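Local coordinates for putative exported protein (Peptoclostridium difficile, PDB 5TTA) that is of unknown function but is made with a signal sequence and probably exported, with a DUF5780 region of the E-set clan, at residues N60-T65 with D186-F191; I77-Y82 with H132-M137. All coordinates share one frame; numbering follows the deposited sequence.

Contact 1: residues N60-T65 with D186-F191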
ATOM      1  N   ASN A  60       2.695  22.851 -15.553  1.00 14.23           N
ATOM      2  CA  ASN A  60       1.640  23.707 -15.001  1.00 14.49           C
ATOM      3  C   ASN A  60       1.907  23.829 -13.503  1.00 13.69           C
ATOM      4  O   ASN A  60       1.754  22.849 -12.765  1.00 19.84           O
ATOM      5  CB  ASN A  60       0.299  23.043 -15.320  1.00 18.10           C
ATOM      6  CG  ASN A  60      -0.899  23.718 -14.661  1.00 16.09           C
ATOM      7  OD1 ASN A  60      -1.974  23.112 -14.556  1.00 20.67           O
ATOM      8  ND2 ASN A  60      -0.734  24.925 -14.246  1.00 15.88           N
ATOM      9  N   VAL A  61       2.349  24.994 -13.045  1.00 17.73           N
ATOM     10  CA  VAL A  61       2.706  25.178 -11.641  1.00 20.65           C
ATOM     11  C   VAL A  61       1.583  25.950 -10.957  1.00 15.34           C
ATOM     12  O   VAL A  61       1.321  27.115 -11.286  1.00 19.60           O
ATOM     13  CB  VAL A  61       4.050  25.895 -11.488  1.00 22.79           C
ATOM     14  CG1 VAL A  61       4.382  26.078  -9.979  1.00 23.79           C
ATOM     15  CG2 VAL A  61       5.167  25.067 -12.208  1.00 17.37           C
ATOM     16  N   ILE A  62       0.909  25.290 -10.020  1.00 17.12           N
ATOM     17  CA  ILE A  62      -0.209  25.870  -9.266  1.00 17.69           C
ATOM     18  C   ILE A  62       0.309  26.281  -7.894  1.00 16.46           C
ATOM     19  O   ILE A  62       0.753  25.429  -7.108  1.00 20.77           O
ATOM     20  CB  ILE A  62      -1.369  24.870  -9.145  1.00 16.20           C
ATOM     21  CG1 ILE A  62      -1.701  24.333 -10.541  1.00 21.80           C
ATOM     22  CG2 ILE A  62      -2.585  25.561  -8.479  1.00 18.29           C
ATOM     23  CD1 ILE A  62      -2.728  23.224 -10.573  1.00 27.03           C
ATOM     24  N   SER A  63       0.271  27.586  -7.614  1.00 15.49           N
ATOM     25  CA  SER A  63       0.733  28.109  -6.333  1.00 19.81           C
ATOM     26  C   SER A  63      -0.454  28.153  -5.378  1.00 23.89           C
ATOM     27  O   SER A  63      -1.460  28.820  -5.659  1.00 21.36           O
ATOM     28  CB  SER A  63       1.375  29.478  -6.512  1.00 22.91           C
ATOM     29  OG  SER A  63       1.578  30.089  -5.250  1.00 30.10           O
ATOM     30  N   LEU A  64      -0.359  27.392  -4.293  1.00 19.51           N
ATOM     31  CA  LEU A  64      -1.429  27.190  -3.327  1.00 24.49           C
ATOM     32  C   LEU A  64      -1.060  27.738  -1.950  1.00 26.03           C
ATOM     33  O   LEU A  64       0.121  27.765  -1.548  1.00 19.93           O
ATOM     34  CB  LEU A  64      -1.746  25.693  -3.179  1.00 26.97           C
ATOM     35  CG  LEU A  64      -2.116  24.908  -4.432  1.00 28.94           C
ATOM     36  CD1 LEU A  64      -2.099  23.410  -4.126  1.00 26.54           C
ATOM     37  CD2 LEU A  64      -3.497  25.341  -4.895  1.00 27.69           C
ATOM     38  N   THR A  65      -2.094  28.134  -1.215  1.00 18.49           N
ATOM     39  CA  THR A  65      -1.983  28.543   0.187  1.00 18.71           C
ATOM     40  C   THR A  65      -3.133  27.889   0.947  1.00 23.24           C
ATOM     41  O   THR A  65      -4.288  28.091   0.579  1.00 20.42           O
ATOM     42  CB  THR A  65      -2.064  30.071   0.348  1.00 26.72           C
ATOM     43  OG1 THR A  65      -0.939  30.705  -0.288  1.00 23.79           O
ATOM     44  CG2 THR A  65      -2.123  30.462   1.837  1.00 27.45           C
ATOM     45  N   ASP A 186       2.398  23.126  -6.427  1.00 19.01           N
ATOM     46  CA  ASP A 186       2.139  21.779  -6.912  1.00 26.51           C
ATOM     47  C   ASP A 186       2.244  21.808  -8.430  1.00 28.13           C
ATOM     48  O   ASP A 186       1.478  22.523  -9.091  1.00 21.81           O
ATOM     49  CB  ASP A 186       0.770  21.287  -6.441  1.00 25.13           C
ATOM     50  CG  ASP A 186       0.756  20.950  -4.944  1.00 34.64           C
ATOM     51  OD1 ASP A 186       1.807  21.126  -4.285  1.00 28.09           O
ATOM     52  OD2 ASP A 186      -0.301  20.511  -4.428  1.00 33.35           O
ATOM     53  N   ALA A 187       3.206  21.053  -8.974  1.00 19.71           N
ATOM     54  CA  ALA A 187       3.610  21.169 -10.373  1.00 23.58           C
ATOM     55  C   ALA A 187       3.254  19.909 -11.149  1.00 20.66           C
ATOM     56  O   ALA A 187       3.434  18.790 -10.655  1.00 19.80           O
ATOM     57  CB  ALA A 187       5.111  21.433 -10.504  1.00 27.86           C
ATOM     58  N   PHE A 188       2.756  20.095 -12.371  1.00 20.10           N
ATOM     59  CA  PHE A 188       2.328  18.986 -13.219  1.00 24.00           C
ATOM     60  C   PHE A 188       2.873  19.180 -14.627  1.00 14.20           C
ATOM     61  O   PHE A 188       2.551  20.172 -15.286  1.00 18.83           O
ATOM     62  CB  PHE A 188       0.805  18.893 -13.244  1.00 23.19           C
ATOM     63  CG  PHE A 188       0.184  18.971 -11.883  1.00 18.69           C
ATOM     64  CD1 PHE A 188      -0.160  20.205 -11.337  1.00 19.37           C
ATOM     65  CD2 PHE A 188      -0.043  17.816 -11.148  1.00 19.73           C
ATOM     66  CE1 PHE A 188      -0.742  20.295 -10.093  1.00 18.52           C
ATOM     67  CE2 PHE A 188      -0.619  17.897  -9.880  1.00 25.72           C
ATOM     68  CZ  PHE A 188      -0.987  19.135  -9.369  1.00 19.51           C
ATOM     69  N   LEU A 189       3.680  18.214 -15.090  1.00 21.43           N
ATOM     70  CA  LEU A 189       4.257  18.282 -16.435  1.00 18.71           C
ATOM     71  C   LEU A 189       3.158  18.497 -17.478  1.00 12.19           C
ATOM     72  O   LEU A 189       2.081  17.892 -17.402  1.00 16.44           O
ATOM     73  CB  LEU A 189       5.061  16.997 -16.730  1.00 18.49           C
ATOM     74  CG  LEU A 189       6.400  16.928 -15.966  1.00 18.84           C
ATOM     75  CD1 LEU A 189       7.107  15.543 -16.109  1.00 19.64           C
ATOM     76  CD2 LEU A 189       7.294  18.023 -16.513  1.00 21.18           C
ATOM     77  N   LEU A 190       3.424  19.383 -18.449  1.00 13.29           N
ATOM     78  CA  LEU A 190       2.410  19.775 -19.461  1.00 15.78           C
ATOM     79  C   LEU A 190       3.079  19.822 -20.845  1.00 18.85           C
ATOM     80  O   LEU A 190       3.404  20.885 -21.381  1.00 20.24           O
ATOM     81  CB  LEU A 190       1.756  21.101 -19.077  1.00 13.68           C
ATOM     82  CG  LEU A 190       0.470  21.442 -19.849  1.00 16.80           C
ATOM     83  CD1 LEU A 190      -0.596  20.488 -19.351  1.00 19.70           C
ATOM     84  CD2 LEU A 190       0.053  22.853 -19.578  1.00 24.85           C
ATOM     85  N   PHE A 191       3.318  18.624 -21.407  1.00 18.53           N
ATOM     86  CA  PHE A 191       4.014  18.474 -22.679  1.00 22.84           C
ATOM     87  C   PHE A 191       3.171  18.846 -23.888  1.00 21.12           C
ATOM     88  O   PHE A 191       3.717  19.359 -24.865  1.00 18.48           O
ATOM     89  CB  PHE A 191       4.502  17.031 -22.830  1.00 17.93           C
ATOM     90  CG  PHE A 191       5.546  16.648 -21.829  1.00 17.95           C
ATOM     91  CD1 PHE A 191       5.287  15.677 -20.882  1.00 18.66           C
ATOM     92  CD2 PHE A 191       6.776  17.307 -21.809  1.00 22.78           C
ATOM     93  CE1 PHE A 191       6.259  15.312 -19.948  1.00 26.91           C
ATOM     94  CE2 PHE A 191       7.769  16.952 -20.884  1.00 25.54           C
ATOM     95  CZ  PHE A 191       7.508  15.957 -19.949  1.00 24.62           C
TER
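On the face shared by Asn60, Ile62, Asp186 and Phe188, where strand 60-65 runs antiparallel to segment 186-191, the side chain of Ile62 crosses that of Phe188 obliquely in an apolar contact. Phe188 has CG anti to its carbonyl carbon (chi1 -47°), and Ile62 likewise sends CG1 beside its own backbone N. With chi2 of Ile62 extended, CD1 comes obliquely to the ring and lies 3.6 Å from Phe188 CE1. The edge of the same ring, near its plane, meets Asn60 O, 3.6 Å from Phe188 CD1. Further along, Leu64 crosses Asp186 at about a right angle, and the Leu64 CD1 methyl lies over one face of the carboxylate, 3.4 Å from Asp186 OD2. That carboxylate is satisfied by other partners, OD2 by Tyr75 OH and OD1 by Gln184 NE2. Asn60 holds CG anti to its backbone N, which turns the amide toward strand 72-82.

Beneath these side chains runs a regular antiparallel ladder, part of a three-stranded sheet in which strand 58-66 is central, between strands 41-50 and 183-189. Asn60 with Phe188 and Ile62 with Asp186 are hydrogen-bonded pairs. Asp186 N reaches Ile62 O at 2.9 Å, within the carbonyl plane, whereas Asn60 N approaches Phe188 O at 2.7 Å from above it. Val61 and Ala187, the non-hydrogen-bonded pair, point to the other face, where Val61 CG2 touches Ala187 CB at 4.0 Å. Past the strand end, Leu190 returns its CB to within 4.0 Å of Asn60 N, and its side chain also rests on Ile48 of strand 41-50.

Contact 2: residues I77-Y82 with H132-M137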
ATOM      1  N   ILE A  77      -8.644  19.954  -8.057  1.00 14.45           N
ATOM      2  CA  ILE A  77      -8.477  21.279  -8.639  1.00 13.03           C
ATOM      3  C   ILE A  77      -8.605  21.150 -10.147  1.00 15.04           C
ATOM      4  O   ILE A  77      -7.878  20.359 -10.764  1.00 20.03           O
ATOM      5  CB  ILE A  77      -7.122  21.907  -8.265  1.00 15.79           C
ATOM      6  CG1 ILE A  77      -7.099  22.241  -6.773  1.00 22.91           C
ATOM      7  CG2 ILE A  77      -6.885  23.154  -9.091  1.00 14.15           C
ATOM      8  CD1 ILE A  77      -5.742  22.823  -6.309  1.00 32.84           C
ATOM      9  N   THR A  78      -9.541  21.906 -10.742  1.00 14.48           N
ATOM     10  CA  THR A  78      -9.793  21.788 -12.173  1.00 17.78           C
ATOM     11  C   THR A  78      -9.126  22.950 -12.890  1.00 17.96           C
ATOM     12  O   THR A  78      -9.225  24.097 -12.447  1.00 21.21           O
ATOM     13  CB  THR A  78     -11.295  21.769 -12.486  1.00 17.03           C
ATOM     14  OG1 THR A  78     -11.889  20.604 -11.905  1.00 19.07           O
ATOM     15  CG2 THR A  78     -11.536  21.737 -14.008  1.00 17.95           C
ATOM     16  N   CYS A  79      -8.460  22.651 -14.008  1.00 16.59           N
ATOM     17  CA  CYS A  79      -7.821  23.663 -14.834  1.00 15.85           C
ATOM     18  C   CYS A  79      -8.397  23.674 -16.244  1.00 14.65           C
ATOM     19  O   CYS A  79      -8.857  22.649 -16.757  1.00 16.23           O
ATOM     20  CB  CYS A  79      -6.320  23.448 -14.963  1.00 17.13           C
ATOM     21  SG  CYS A  79      -5.423  23.515 -13.372  1.00 22.76           S
ATOM     22  N   LEU A  80      -8.311  24.852 -16.846  1.00 12.25           N
ATOM     23  CA  LEU A  80      -8.718  25.176 -18.204  1.00 13.01           C
ATOM     24  C   LEU A  80      -7.580  25.947 -18.840  1.00 21.57           C
ATOM     25  O   LEU A  80      -6.831  26.635 -18.143  1.00 21.79           O
ATOM     26  CB  LEU A  80      -9.995  26.034 -18.210  1.00 14.11           C
ATOM     27  CG  LEU A  80     -11.180  25.366 -17.519  1.00 17.83           C
ATOM     28  CD1 LEU A  80     -12.356  26.387 -17.461  1.00 23.47           C
ATOM     29  CD2 LEU A  80     -11.623  24.156 -18.313  1.00 20.54           C
ATOM     30  N   ALA A  81      -7.422  25.799 -20.152  1.00 15.83           N
ATOM     31  CA  ALA A  81      -6.282  26.383 -20.854  1.00 18.73           C
ATOM     32  C   ALA A  81      -6.746  27.226 -22.029  1.00 20.51           C
ATOM     33  O   ALA A  81      -7.733  26.893 -22.687  1.00 21.21           O
ATOM     34  CB  ALA A  81      -5.322  25.276 -21.353  1.00 17.39           C
ATOM     35  N   TYR A  82      -6.009  28.310 -22.306  1.00 14.25           N
ATOM     36  CA  TYR A  82      -6.357  29.274 -23.336  1.00 23.25           C
ATOM     37  C   TYR A  82      -5.109  29.668 -24.099  1.00 21.46           C
ATOM     38  O   TYR A  82      -4.036  29.799 -23.507  1.00 21.19           O
ATOM     39  CB  TYR A  82      -7.006  30.543 -22.725  1.00 21.39           C
ATOM     40  CG  TYR A  82      -8.339  30.206 -22.145  1.00 20.27           C
ATOM     41  CD1 TYR A  82      -8.452  29.658 -20.865  1.00 20.68           C
ATOM     42  CD2 TYR A  82      -9.491  30.371 -22.912  1.00 20.63           C
ATOM     43  CE1 TYR A  82      -9.688  29.278 -20.359  1.00 24.18           C
ATOM     44  CE2 TYR A  82     -10.715  30.009 -22.417  1.00 22.64           C
ATOM     45  CZ  TYR A  82     -10.818  29.478 -21.159  1.00 21.02           C
ATOM     46  OH  TYR A  82     -12.057  29.130 -20.712  1.00 34.29           O
ATOM     47  N   HIS A 132      -9.066  19.542 -17.029  1.00 19.38           N
ATOM     48  CA  HIS A 132      -8.461  18.439 -16.299  1.00 25.13           C
ATOM     49  C   HIS A 132      -8.595  18.680 -14.805  1.00 20.98           C
ATOM     50  O   HIS A 132      -8.389  19.799 -14.325  1.00 18.24           O
ATOM     51  CB  HIS A 132      -6.972  18.262 -16.643  1.00 20.66           C
ATOM     52  CG  HIS A 132      -6.364  17.062 -15.989  1.00 19.02           C
ATOM     53  ND1 HIS A 132      -6.706  15.780 -16.349  1.00 21.31           N
ATOM     54  CD2 HIS A 132      -5.440  16.944 -15.001  1.00 20.03           C
ATOM     55  CE1 HIS A 132      -6.011  14.918 -15.622  1.00 28.12           C
ATOM     56  NE2 HIS A 132      -5.242  15.600 -14.789  1.00 23.01           N
ATOM     57  N   THR A 133      -8.906  17.630 -14.056  1.00 17.03           N
ATOM     58  CA  THR A 133      -9.010  17.765 -12.612  1.00 18.55           C
ATOM     59  C   THR A 133      -7.818  17.069 -11.984  1.00 16.82           C
ATOM     60  O   THR A 133      -7.720  15.838 -12.041  1.00 20.76           O
ATOM     61  CB  THR A 133     -10.330  17.208 -12.085  1.00 23.07           C
ATOM     62  OG1 THR A 133     -11.400  18.028 -12.580  1.00 24.27           O
ATOM     63  CG2 THR A 133     -10.349  17.261 -10.561  1.00 22.17           C
ATOM     64  N   TYR A 134      -6.939  17.864 -11.381  1.00 16.82           N
ATOM     65  CA  TYR A 134      -5.804  17.347 -10.628  1.00 18.70           C
ATOM     66  C   TYR A 134      -6.235  16.944  -9.217  1.00 21.61           C
ATOM     67  O   TYR A 134      -7.007  17.649  -8.554  1.00 21.66           O
ATOM     68  CB  TYR A 134      -4.712  18.410 -10.567  1.00 16.49           C
ATOM     69  CG  TYR A 134      -4.110  18.786 -11.886  1.00 15.42           C
ATOM     70  CD1 TYR A 134      -3.103  17.978 -12.476  1.00 19.45           C
ATOM     71  CD2 TYR A 134      -4.501  19.959 -12.559  1.00 18.52           C
ATOM     72  CE1 TYR A 134      -2.529  18.329 -13.699  1.00 16.61           C
ATOM     73  CE2 TYR A 134      -3.932  20.321 -13.787  1.00 17.58           C
ATOM     74  CZ  TYR A 134      -2.927  19.488 -14.345  1.00 18.39           C
ATOM     75  OH  TYR A 134      -2.336  19.824 -15.541  1.00 18.72           O
ATOM     76  N   ARG A 135      -5.727  15.804  -8.746  1.00 18.97           N
ATOM     77  CA  ARG A 135      -6.039  15.307  -7.410  1.00 20.39           C
ATOM     78  C   ARG A 135      -4.742  15.126  -6.631  1.00 31.60           C
ATOM     79  O   ARG A 135      -3.761  14.604  -7.176  1.00 31.01           O
ATOM     80  CB  ARG A 135      -6.838  14.006  -7.523  1.00 25.60           C
ATOM     81  CG  ARG A 135      -7.483  13.551  -6.245  1.00 45.66           C
ATOM     82  CD  ARG A 135      -8.552  12.493  -6.520  1.00 58.29           C
ATOM     83  NE  ARG A 135      -7.972  11.160  -6.623  1.00 69.46           N
ATOM     84  CZ  ARG A 135      -7.834  10.330  -5.593  1.00 76.58           C
ATOM     85  NH1 ARG A 135      -8.240  10.695  -4.382  1.00 76.30           N
ATOM     86  NH2 ARG A 135      -7.289   9.136  -5.775  1.00 78.73           N
ATOM     87  N   LYS A 136      -4.719  15.602  -5.381  1.00 27.23           N
ATOM     88  CA  LYS A 136      -3.490  15.531  -4.583  1.00 25.60           C
ATOM     89  C   LYS A 136      -3.062  14.087  -4.354  1.00 25.01           C
ATOM     90  O   LYS A 136      -1.890  13.741  -4.534  1.00 30.47           O
ATOM     91  CB  LYS A 136      -3.664  16.256  -3.240  1.00 23.94           C
ATOM     92  CG  LYS A 136      -2.375  16.323  -2.346  1.00 22.26           C
ATOM     93  CD  LYS A 136      -2.720  16.885  -0.972  1.00 25.51           C
ATOM     94  CE  LYS A 136      -1.514  17.276  -0.085  1.00 29.67           C
ATOM     95  NZ  LYS A 136      -0.345  16.363  -0.203  1.00 33.30           N
HETATM   96  N   MSE A 137      -3.993  13.220  -3.967  1.00 27.87           N
HETATM   97  CA  MSE A 137      -3.634  11.827  -3.732  1.00 37.14           C
HETATM   98  C   MSE A 137      -3.728  11.053  -5.046  1.00 42.79           C
HETATM   99  O   MSE A 137      -4.296   9.963  -5.092  1.00 49.47           O
HETATM  100  CB  MSE A 137      -4.528  11.187  -2.669  1.00 33.50           C
HETATM  101  CG  MSE A 137      -4.400  11.765  -1.265  1.00 39.17           C
HETATM  102 SE   MSE A 137      -5.771  10.998  -0.076  0.80 50.58          SE
HETATM  103  CE  MSE A 137      -5.180   9.122  -0.134  1.00 51.27           C
TER
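Two threonine hydroxyls, Thr78 OG1 and Thr133 OG1, share a hydrogen bond of 2.7 Å across the non-hydrogen-bonded pair of this antiparallel ladder. Both residues place OG1 anti to the carbonyl carbon, beside the backbone N, so that the hydroxyls meet tip to tip while the CG2 methyls stay anti to N. Thr78 OG1 also bonds to Tyr226 OH, which extends the polar chain to helix 226-233. On either side of this pair the backbones are joined twice, through Ile77 with Tyr134 and through Cys79 with His132. All four bonds enter the acceptor's carbonyl plane; Tyr134 N to Ile77 O is the shortest, at 2.7 Å. Strand 131-135 thereby pairs with strand 72-82, whose other neighbour here is strand 205-215, in a branched antiparallel sheet.

On the opposite face Tyr134 is the hub. Its CG lies anti to the carbonyl carbon (chi1 -64°), and one ring edge faces strand 72-82. Cys79 SG meets that edge in a sulfur-aromatic contact, 3.5 Å from Tyr134 CE2. Within the partner strand, CD2 of His132 stands 3.4 Å above the centre of one Tyr134 ring face, while Tyr134 CD1 lies in plane at the edge of the imidazole. The hydroxyl pair thus satisfies polar groups on one face; on the other, Cys79 at the edge, His132 over a face and Phe188 stacked on the ring probably limit rotation of Tyr134.

Overall arrangement
Contacts 1 and 2 illustrate how two antiparallel ladders from separate sheets build one core. Their centres lie 9 Å apart, contact 1 in the three-stranded sheet and contact 2 in the branched five-stranded one. The sheets meet where the Phe188 ring stacks on Tyr134, with Phe188 CG 3.3 Å from Tyr134 CE1, and where Leu64 packs on Ile77 and Asn60 on Cys79. Strands 58-66 and 72-82 are consecutive in the chain; strand 131-135 then returns to pair with 72-82 and, after two intervening helices, strand 183-189 returns to 58-66. The longer closure therefore encloses the shorter, and the Phe188-Tyr134 stack joins the two returning strands within the DUF5780 region.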